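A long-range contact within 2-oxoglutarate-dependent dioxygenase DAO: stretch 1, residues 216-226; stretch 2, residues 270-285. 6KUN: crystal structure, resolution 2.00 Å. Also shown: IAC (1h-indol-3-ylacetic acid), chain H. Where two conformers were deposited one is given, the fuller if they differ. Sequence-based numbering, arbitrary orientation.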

# COMPACT_ATOMS: atom_id res chain seq x y z
N GLY B 216 5.62 -2.29 26.45
CA GLY B 216 6.95 -1.94 26.88
C GLY B 216 7.15 -2.13 28.38
O GLY B 216 6.32 -2.67 29.10
N ASP B 217 8.32 -1.68 28.84
CA ASP B 217 8.75 -1.99 30.21
C ASP B 217 7.81 -1.38 31.22
O ASP B 217 7.43 -2.04 32.19
N VAL B 218 7.42 -0.12 31.02
CA VAL B 218 6.41 0.50 31.89
C VAL B 218 5.09 -0.25 31.89
O VAL B 218 4.40 -0.32 32.92
N GLY B 219 4.71 -0.85 30.75
CA GLY B 219 3.53 -1.70 30.75
C GLY B 219 3.65 -2.87 31.72
O GLY B 219 2.68 -3.23 32.44
N GLN B 220 4.84 -3.53 31.72
CA GLN B 220 5.09 -4.65 32.62
C GLN B 220 5.05 -4.20 34.07
O GLN B 220 4.52 -4.90 34.93
N ALA B 221 5.58 -3.02 34.37
CA ALA B 221 5.64 -2.56 35.75
C ALA B 221 4.29 -2.04 36.22
O ALA B 221 3.80 -2.40 37.30
N TRP B 222 3.63 -1.21 35.43
CA TRP B 222 2.31 -0.71 35.77
C TRP B 222 1.30 -1.84 35.92
O TRP B 222 0.35 -1.72 36.71
N SER B 223 1.46 -2.92 35.18
CA SER B 223 0.48 -4.01 35.24
C SER B 223 0.80 -5.02 36.34
O SER B 223 0.17 -6.06 36.41
N ASN B 224 1.80 -4.72 37.15
CA ASN B 224 2.30 -5.61 38.19
C ASN B 224 2.74 -6.94 37.64
O ASN B 224 2.47 -7.98 38.24
N GLY B 225 3.38 -6.94 36.49
CA GLY B 225 3.86 -8.16 35.90
C GLY B 225 2.89 -8.87 34.97
O GLY B 225 3.27 -9.88 34.39
N ARG B 226 1.68 -8.37 34.81
CA ARG B 226 0.67 -9.09 34.06
C ARG B 226 0.76 -8.90 32.55
O ARG B 226 0.26 -9.73 31.78
N ARG B 270 2.98 -7.36 44.86
CA ARG B 270 3.58 -6.19 44.22
C ARG B 270 5.03 -6.42 43.80
O ARG B 270 5.91 -6.66 44.62
N ARG B 271 5.27 -6.32 42.49
CA ARG B 271 6.52 -6.76 41.89
C ARG B 271 7.61 -5.69 41.90
O ARG B 271 8.78 -6.01 42.10
N TYR B 272 7.25 -4.43 41.71
CA TYR B 272 8.23 -3.38 41.50
C TYR B 272 7.97 -2.24 42.45
O TYR B 272 6.81 -1.93 42.74
N ARG B 273 9.05 -1.62 42.92
CA ARG B 273 8.88 -0.38 43.66
C ARG B 273 8.38 0.70 42.70
O ARG B 273 8.59 0.61 41.48
N GLU B 274 7.73 1.71 43.26
CA GLU B 274 7.37 2.90 42.48
C GLU B 274 8.66 3.57 41.99
O GLU B 274 9.67 3.58 42.71
N PHE B 275 8.62 4.09 40.76
CA PHE B 275 9.75 4.78 40.18
C PHE B 275 9.28 5.86 39.21
O PHE B 275 8.15 5.85 38.70
N LYS B 276 10.19 6.82 38.98
CA LYS B 276 10.00 7.86 37.98
C LYS B 276 10.48 7.34 36.63
O LYS B 276 11.62 6.86 36.50
N TYR B 277 9.63 7.49 35.61
CA TYR B 277 9.97 7.00 34.28
C TYR B 277 11.29 7.58 33.78
O TYR B 277 12.16 6.85 33.26
N ASP B 278 11.46 8.88 33.97
CA ASP B 278 12.70 9.55 33.63
C ASP B 278 13.89 8.82 34.23
O ASP B 278 14.87 8.52 33.54
N ASP B 279 13.82 8.52 35.53
CA ASP B 279 14.89 7.80 36.20
C ASP B 279 15.10 6.42 35.59
O ASP B 279 16.22 5.92 35.53
N TYR B 280 14.03 5.75 35.19
CA TYR B 280 14.20 4.44 34.58
C TYR B 280 14.92 4.55 33.24
O TYR B 280 15.79 3.72 32.94
N ARG B 281 14.60 5.58 32.45
CA ARG B 281 15.35 5.82 31.21
C ARG B 281 16.84 6.03 31.46
O ARG B 281 17.67 5.47 30.75
N ARG B 282 17.18 6.86 32.45
CA ARG B 282 18.56 7.03 32.86
C ARG B 282 19.21 5.68 33.15
O ARG B 282 20.32 5.40 32.68
N LEU B 283 18.51 4.85 33.94
CA LEU B 283 19.06 3.55 34.34
C LEU B 283 19.31 2.66 33.13
O LEU B 283 20.32 1.94 33.10
N ARG B 284 18.42 2.65 32.14
CA ARG B 284 18.69 1.90 30.91
C ARG B 284 19.94 2.47 30.22
O ARG B 284 20.84 1.73 29.81
N LEU B 285 20.01 3.80 30.12
CA LEU B 285 21.13 4.45 29.44
C LEU B 285 22.46 4.18 30.14
O LEU B 285 23.46 3.90 29.47

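The short helix 217-222 and the turn that follows it pack against residues 270-284 through a mixed contact, in which a buried acidic group anchors one end, a small apolar patch fills the middle and a side-chain-to-backbone hydrogen bond fastens the other. The two helices do not lie tightly together: their axes come no nearer than 12.2 Å at an angle of 125°, and long side chains bridge the gap.

At the anchored end Asp217 (chi1 m) points toward the second stretch and its OD2 serves two donors. Tyr280 (chi1 t) gives a hydrogen bond from OH to Asp217 OD2 at 2.6 Å, and Arg284 (chi1 m) forms a salt bridge from NH1 to the same OD2 at 2.8 Å. These donors stand one helical turn apart, so both can converge on one oxygen; Asp217 OD1 is satisfied elsewhere in the structure. Arg284 also borders the bound indole-3-acetic acid, with NE 3.0 Å from IAC C5, so the residue that pairs with Asp217 also lines the ligand.

Next comes the apolar patch. Val218 (chi1 t) sets CG2 3.5 Å from Tyr277 CD1, the tyrosine ring (chi1 t) reaching across although its CA-to-CB bond points sideways. Ala221 CB meets the edge of the Phe275 ring (chi1 p) at CE1, 3.8 Å away, and lies 3.9 Å from CD2 of Tyr272 (chi1 m), which points toward the helix.

Beyond the helix, Asn224 (chi1 t) accepts a hydrogen bond at OD1 from the backbone N of Arg271, 2.8 Å away, tying the Ser223-Arg226 type I' turn to the facing loop. Gly225 CA lies over one face of the Arg271 guanidinium, 3.8 Å from NH2; a CB here would clash with Arg271 CZ, and the backbone angles themselves call for glycine.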

# COMPACT_ATOMS: atom_id res chain seq x y z
CB ASP B 217 10.16 -1.50 30.48
CG ASP B 217 11.23 -2.25 29.69
OD1 ASP B 217 10.96 -3.28 29.06
OD2 ASP B 217 12.40 -1.72 29.71
CB VAL B 218 6.21 1.97 31.54
CG1 VAL B 218 4.95 2.50 32.21
CG2 VAL B 218 7.42 2.81 31.95
CB GLN B 220 6.44 -5.28 32.26
CG GLN B 220 7.22 -6.02 33.37
CD GLN B 220 6.67 -7.40 33.69
OE1 GLN B 220 5.78 -7.94 33.00
NE2 GLN B 220 7.18 -7.97 34.77
CB ALA B 221 6.75 -1.51 35.93
CB TRP B 222 1.87 0.26 34.68
CG TRP B 222 0.50 0.82 34.81
CD1 TRP B 222 0.16 2.03 35.37
CD2 TRP B 222 -0.69 0.24 34.34
NE1 TRP B 222 -1.19 2.20 35.29
CE2 TRP B 222 -1.74 1.12 34.65
CE3 TRP B 222 -0.99 -0.96 33.66
CZ2 TRP B 222 -3.05 0.85 34.32
CZ3 TRP B 222 -2.29 -1.21 33.33
CH2 TRP B 222 -3.31 -0.33 33.67
CB SER B 223 0.41 -4.70 33.89
OG SER B 223 1.56 -5.49 33.68
CB ASN B 224 1.28 -5.83 39.30
CG ASN B 224 1.94 -6.36 40.54
OD1 ASN B 224 2.99 -5.88 40.93
ND2 ASN B 224 1.39 -7.44 41.08
CB ARG B 226 -0.72 -8.65 34.55
CG ARG B 226 -1.03 -9.12 35.95
CD ARG B 226 -2.29 -8.51 36.49
NE ARG B 226 -2.48 -8.97 37.87
CZ ARG B 226 -2.92 -10.19 38.19
NH1 ARG B 226 -3.22 -11.05 37.22
NH2 ARG B 226 -3.05 -10.55 39.46
CB ARG B 270 3.49 -5.04 45.20
CG ARG B 270 4.11 -3.74 44.69
CD ARG B 270 3.22 -2.56 45.01
NE ARG B 270 3.81 -1.30 44.57
CZ ARG B 270 4.17 -1.02 43.31
NH1 ARG B 270 4.01 -1.92 42.35
NH2 ARG B 270 4.70 0.16 43.03
CB ARG B 271 6.29 -7.20 40.43
CG ARG B 271 5.44 -8.47 40.28
CD ARG B 271 6.29 -9.73 40.27
NE ARG B 271 6.43 -10.29 38.92
CZ ARG B 271 5.44 -10.84 38.23
NH1 ARG B 271 4.21 -10.88 38.74
NH2 ARG B 271 5.66 -11.33 37.01
CB TYR B 272 8.20 -2.89 40.05
CG TYR B 272 8.40 -3.98 39.02
CD1 TYR B 272 9.67 -4.45 38.72
CD2 TYR B 272 7.34 -4.52 38.34
CE1 TYR B 272 9.86 -5.42 37.76
CE2 TYR B 272 7.51 -5.51 37.40
CZ TYR B 272 8.79 -5.94 37.11
OH TYR B 272 8.98 -6.94 36.16
CB ARG B 273 10.20 0.04 44.33
CG ARG B 273 11.15 0.79 43.46
CD ARG B 273 12.56 0.83 44.08
NE ARG B 273 13.13 -0.51 44.22
CZ ARG B 273 14.42 -0.79 44.14
NH1 ARG B 273 15.30 0.17 43.89
NH2 ARG B 273 14.83 -2.04 44.27
CB GLU B 274 6.55 3.88 43.31
CG GLU B 274 5.22 3.33 43.80
CD GLU B 274 4.38 4.36 44.55
OE1 GLU B 274 4.88 5.48 44.81
OE2 GLU B 274 3.23 4.05 44.88
CB PHE B 275 10.74 3.80 39.53
CG PHE B 275 10.18 3.01 38.36
CD1 PHE B 275 9.52 1.80 38.58
CD2 PHE B 275 10.33 3.45 37.07
CE1 PHE B 275 9.01 1.08 37.52
CE2 PHE B 275 9.84 2.75 36.00
CZ PHE B 275 9.17 1.57 36.23
CB LYS B 276 10.79 9.12 38.35
CG LYS B 276 10.29 9.81 39.63
CD LYS B 276 8.91 10.44 39.44
CE LYS B 276 8.63 11.51 40.50
NZ LYS B 276 9.74 12.52 40.62
CB TYR B 277 8.83 7.35 33.32
CG TYR B 277 9.16 7.01 31.90
CD1 TYR B 277 9.40 5.69 31.54
CD2 TYR B 277 9.21 7.99 30.90
CE1 TYR B 277 9.71 5.36 30.25
CE2 TYR B 277 9.50 7.65 29.61
CZ TYR B 277 9.76 6.34 29.27
OH TYR B 277 10.05 5.99 27.97
CB ASP B 278 12.68 11.01 34.10
CG ASP B 278 13.81 11.83 33.52
OD1 ASP B 278 13.81 12.05 32.29
OD2 ASP B 278 14.70 12.25 34.29
CB ASP B 279 14.59 7.68 37.70
CG ASP B 279 14.69 9.02 38.44
OD1 ASP B 279 15.23 9.99 37.86
OD2 ASP B 279 14.17 9.10 39.58
CB TYR B 280 12.85 3.72 34.43
CG TYR B 280 13.02 2.36 33.82
CD1 TYR B 280 13.77 1.38 34.46
CD2 TYR B 280 12.50 2.09 32.57
CE1 TYR B 280 13.97 0.15 33.86
CE2 TYR B 280 12.69 0.88 31.98
CZ TYR B 280 13.42 -0.08 32.62
OH TYR B 280 13.59 -1.27 31.99
CB ARG B 281 14.77 7.03 30.48
CG ARG B 281 13.45 6.79 29.83
CD ARG B 281 13.01 8.00 29.00
NE ARG B 281 13.93 8.33 27.92
CZ ARG B 281 13.92 9.50 27.27
NH1 ARG B 281 13.05 10.42 27.62
NH2 ARG B 281 14.78 9.73 26.30
CB ARG B 282 18.65 7.88 34.12
CG ARG B 282 18.19 9.29 33.99
CD ARG B 282 18.42 10.02 35.34
NE ARG B 282 19.82 9.98 35.76
CZ ARG B 282 20.71 10.93 35.51
NH1 ARG B 282 20.35 12.02 34.83
NH2 ARG B 282 21.95 10.83 35.92
CB LEU B 283 18.10 2.87 35.32
CG LEU B 283 18.59 1.60 36.02
CD1 LEU B 283 19.67 1.88 37.02
CD2 LEU B 283 17.39 0.88 36.68
CB ARG B 284 17.48 1.95 29.95
CG ARG B 284 16.31 1.01 30.39
CD ARG B 284 15.00 1.17 29.53
NE ARG B 284 15.27 1.11 28.09
CZ ARG B 284 14.85 0.16 27.24
NH1 ARG B 284 14.11 -0.83 27.65
NH2 ARG B 284 15.17 0.26 25.96
CB LEU B 285 20.85 5.96 29.34
CG LEU B 285 21.95 6.83 28.73
CD1 LEU B 285 22.23 6.41 27.29
CD2 LEU B 285 21.57 8.31 28.78
C IAC H . 15.76 3.93 26.09
C1 IAC H . 16.05 4.98 25.30
C2 IAC H . 17.24 5.00 24.52
C3 IAC H . 18.10 3.93 24.57
C4 IAC H . 17.79 2.85 25.37
C5 IAC H . 16.64 2.87 26.13
C7 IAC H . 15.05 5.88 25.43
C8 IAC H . 14.12 5.38 26.32
C17 IAC H . 14.80 7.26 24.83
C18 IAC H . 14.20 7.19 23.43
N IAC H . 14.56 4.16 26.73
O2 IAC H . 14.56 8.06 22.59
O3 IAC H . 13.36 6.30 23.13